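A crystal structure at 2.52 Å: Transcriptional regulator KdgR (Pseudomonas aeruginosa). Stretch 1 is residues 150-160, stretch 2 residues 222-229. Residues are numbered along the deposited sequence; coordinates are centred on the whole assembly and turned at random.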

# COMPACT_ATOMS: atom_id res chain seq x y z
N SER A 150 -18.58 -16.77 8.29
CA SER A 150 -17.72 -16.00 9.18
C SER A 150 -16.76 -15.14 8.39
O SER A 150 -16.39 -14.04 8.82
CB SER A 150 -16.94 -16.94 10.10
OG SER A 150 -16.26 -17.93 9.33
N THR A 151 -16.34 -15.63 7.23
CA THR A 151 -15.52 -14.86 6.31
C THR A 151 -16.27 -13.63 5.81
O THR A 151 -15.69 -12.53 5.69
CB THR A 151 -15.12 -15.76 5.15
OG1 THR A 151 -14.61 -17.01 5.68
CG2 THR A 151 -14.08 -15.13 4.31
N GLY A 152 -17.55 -13.78 5.50
CA GLY A 152 -18.33 -12.66 5.00
C GLY A 152 -18.61 -11.63 6.07
O GLY A 152 -18.72 -10.44 5.77
N LEU A 153 -18.72 -12.06 7.33
CA LEU A 153 -19.01 -11.11 8.40
C LEU A 153 -17.80 -10.23 8.71
O LEU A 153 -17.95 -9.03 8.96
CB LEU A 153 -19.50 -11.83 9.65
CG LEU A 153 -20.84 -12.56 9.52
CD1 LEU A 153 -21.62 -12.59 10.83
CD2 LEU A 153 -21.69 -11.92 8.45
N VAL A 154 -16.59 -10.81 8.70
CA VAL A 154 -15.41 -9.98 8.95
C VAL A 154 -15.28 -8.92 7.86
O VAL A 154 -15.08 -7.74 8.16
CB VAL A 154 -14.14 -10.84 9.05
CG1 VAL A 154 -12.90 -9.89 9.22
CG2 VAL A 154 -14.24 -11.84 10.19
N PHE A 155 -15.41 -9.32 6.60
CA PHE A 155 -15.46 -8.35 5.51
C PHE A 155 -16.46 -7.23 5.81
O PHE A 155 -16.10 -6.05 5.88
CB PHE A 155 -15.79 -9.07 4.19
CG PHE A 155 -14.59 -9.75 3.52
CD1 PHE A 155 -13.43 -9.05 3.26
CD2 PHE A 155 -14.64 -11.09 3.16
CE1 PHE A 155 -12.34 -9.66 2.63
CE2 PHE A 155 -13.55 -11.72 2.54
CZ PHE A 155 -12.40 -10.99 2.28
N ALA A 156 -17.73 -7.58 6.03
CA ALA A 156 -18.72 -6.55 6.35
C ALA A 156 -18.30 -5.72 7.55
O ALA A 156 -18.63 -4.52 7.63
CB ALA A 156 -20.09 -7.18 6.62
N ALA A 157 -17.60 -6.33 8.50
CA ALA A 157 -17.22 -5.58 9.69
C ALA A 157 -16.19 -4.51 9.36
O ALA A 157 -16.20 -3.43 9.95
CB ALA A 157 -16.69 -6.52 10.76
N PHE A 158 -15.30 -4.78 8.39
CA PHE A 158 -14.13 -3.94 8.19
C PHE A 158 -14.12 -3.15 6.89
O PHE A 158 -13.48 -2.10 6.85
CB PHE A 158 -12.87 -4.79 8.29
CG PHE A 158 -12.58 -5.25 9.69
CD1 PHE A 158 -13.14 -6.41 10.19
CD2 PHE A 158 -11.79 -4.47 10.53
CE1 PHE A 158 -12.89 -6.82 11.49
CE2 PHE A 158 -11.55 -4.87 11.83
CZ PHE A 158 -12.10 -6.05 12.31
N LEU A 159 -14.82 -3.58 5.85
CA LEU A 159 -14.84 -2.79 4.62
C LEU A 159 -15.85 -1.67 4.72
O LEU A 159 -16.78 -1.70 5.52
CB LEU A 159 -15.17 -3.66 3.42
CG LEU A 159 -14.12 -4.70 3.16
CD1 LEU A 159 -14.85 -5.93 2.81
CD2 LEU A 159 -13.06 -4.21 2.12
N PRO A 160 -15.69 -0.64 3.88
CA PRO A 160 -16.71 0.40 3.80
C PRO A 160 -18.10 -0.17 3.53
O PRO A 160 -18.26 -1.21 2.90
CB PRO A 160 -16.23 1.29 2.65
CG PRO A 160 -14.81 1.09 2.60
CD PRO A 160 -14.60 -0.35 2.92
N ARG A 222 -5.55 -1.31 4.95
CA ARG A 222 -6.70 -1.73 4.17
C ARG A 222 -6.86 -3.23 4.32
O ARG A 222 -5.88 -3.96 4.48
CB ARG A 222 -6.52 -1.34 2.70
CG ARG A 222 -5.95 0.08 2.48
CD ARG A 222 -5.85 0.50 1.00
NE ARG A 222 -4.79 -0.19 0.28
CZ ARG A 222 -4.10 0.33 -0.72
NH1 ARG A 222 -4.35 1.56 -1.12
NH2 ARG A 222 -3.14 -0.37 -1.31
N VAL A 223 -8.10 -3.69 4.33
CA VAL A 223 -8.31 -5.13 4.48
C VAL A 223 -7.75 -5.82 3.25
O VAL A 223 -8.21 -5.57 2.13
CB VAL A 223 -9.79 -5.46 4.70
CG1 VAL A 223 -9.96 -6.96 4.80
CG2 VAL A 223 -10.26 -4.80 5.96
N ALA A 224 -6.75 -6.66 3.46
CA ALA A 224 -6.08 -7.38 2.38
C ALA A 224 -6.76 -8.71 2.10
O ALA A 224 -6.94 -9.09 0.93
CB ALA A 224 -4.61 -7.64 2.74
N ALA A 225 -7.14 -9.40 3.16
CA ALA A 225 -7.72 -10.73 3.09
C ALA A 225 -8.40 -11.02 4.42
O ALA A 225 -8.34 -10.23 5.36
CB ALA A 225 -6.66 -11.78 2.75
N VAL A 226 -9.07 -12.18 4.47
CA VAL A 226 -9.59 -12.76 5.70
C VAL A 226 -9.06 -14.18 5.78
O VAL A 226 -9.04 -14.90 4.78
CB VAL A 226 -11.13 -12.74 5.75
CG1 VAL A 226 -11.64 -13.33 7.09
CG2 VAL A 226 -11.63 -11.33 5.57
N LEU A 227 -8.58 -14.56 6.96
CA LEU A 227 -8.04 -15.89 7.20
C LEU A 227 -8.94 -16.58 8.21
O LEU A 227 -9.42 -15.95 9.15
CB LEU A 227 -6.59 -15.81 7.70
CG LEU A 227 -5.71 -17.03 7.40
CD1 LEU A 227 -4.24 -16.62 7.44
CD2 LEU A 227 -5.97 -18.19 8.36
N THR A 228 -9.14 -17.88 8.02
CA THR A 228 -10.33 -18.52 8.54
C THR A 228 -10.07 -19.99 8.81
O THR A 228 -9.52 -20.69 7.95
CB THR A 228 -11.44 -18.39 7.52
OG1 THR A 228 -10.83 -18.55 6.25
CG2 THR A 228 -12.07 -17.05 7.54
N VAL A 229 -10.51 -20.47 9.97
CA VAL A 229 -10.37 -21.86 10.38
C VAL A 229 -11.76 -22.49 10.40
O VAL A 229 -12.75 -21.84 10.76
CB VAL A 229 -9.69 -21.97 11.75
CG1 VAL A 229 -9.66 -23.43 12.24
CG2 VAL A 229 -8.27 -21.39 11.69

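The contact between residues 150-160 and 222-229 is a helix laid against a strand and held mainly by apolar side-chain packing, with no hydrogen bond passing from one stretch to the other. It illustrates a general rule of α/β packing: the helix satisfies much of its main chain internally, and side chains make the join. Within the helix, i to i+4 bonds such as Ala157 N to Leu153 O (2.8 Å) occupy the polar groups of the main chain, and Leu159, the first residue to leave helical geometry, still donates from its N to Phe155 O at 2.8 Å. The helix and strand axes run roughly antiparallel, at 145°, and approach to 8.7 Å, a spacing that side chains must fill.

From the strand, Val223, Val226 and Thr228 direct their CA-to-CB bonds toward the helix, while Ala224, Ala225, Leu227 and Val229 point away. The two valines, both with chi1 t, supply most of the strand's covered surface. Val226 is the centrepiece: its CG2 sits over one face of the Phe155 ring, 3.4 Å from the ring centroid and only 12° off the normal, a CH-π contact in which a weakly polarised methyl meets the aromatic π cloud. Its CG1 lies 4.0 Å from Val154 CB. Val226 thus touches two successive residues of the helix, Val154 and Phe155.

Val223 serves the C-terminal part of the helix. Its CG2 packs 3.5 Å from Phe158 CB, its CG1 lies 4.2 Å from Phe155 CE1, and its CB is 4.3 Å from Leu159 CD2. Phe158 starts toward the strand, but its ring leads away, so the close approach is made by its CB.

At the other end, Thr151 OG1 comes within 3.1 Å of Thr228 CG2, a tight contact between a hydroxyl oxygen and a methyl; Thr228 OG1 is hydrogen-bonded elsewhere in the structure.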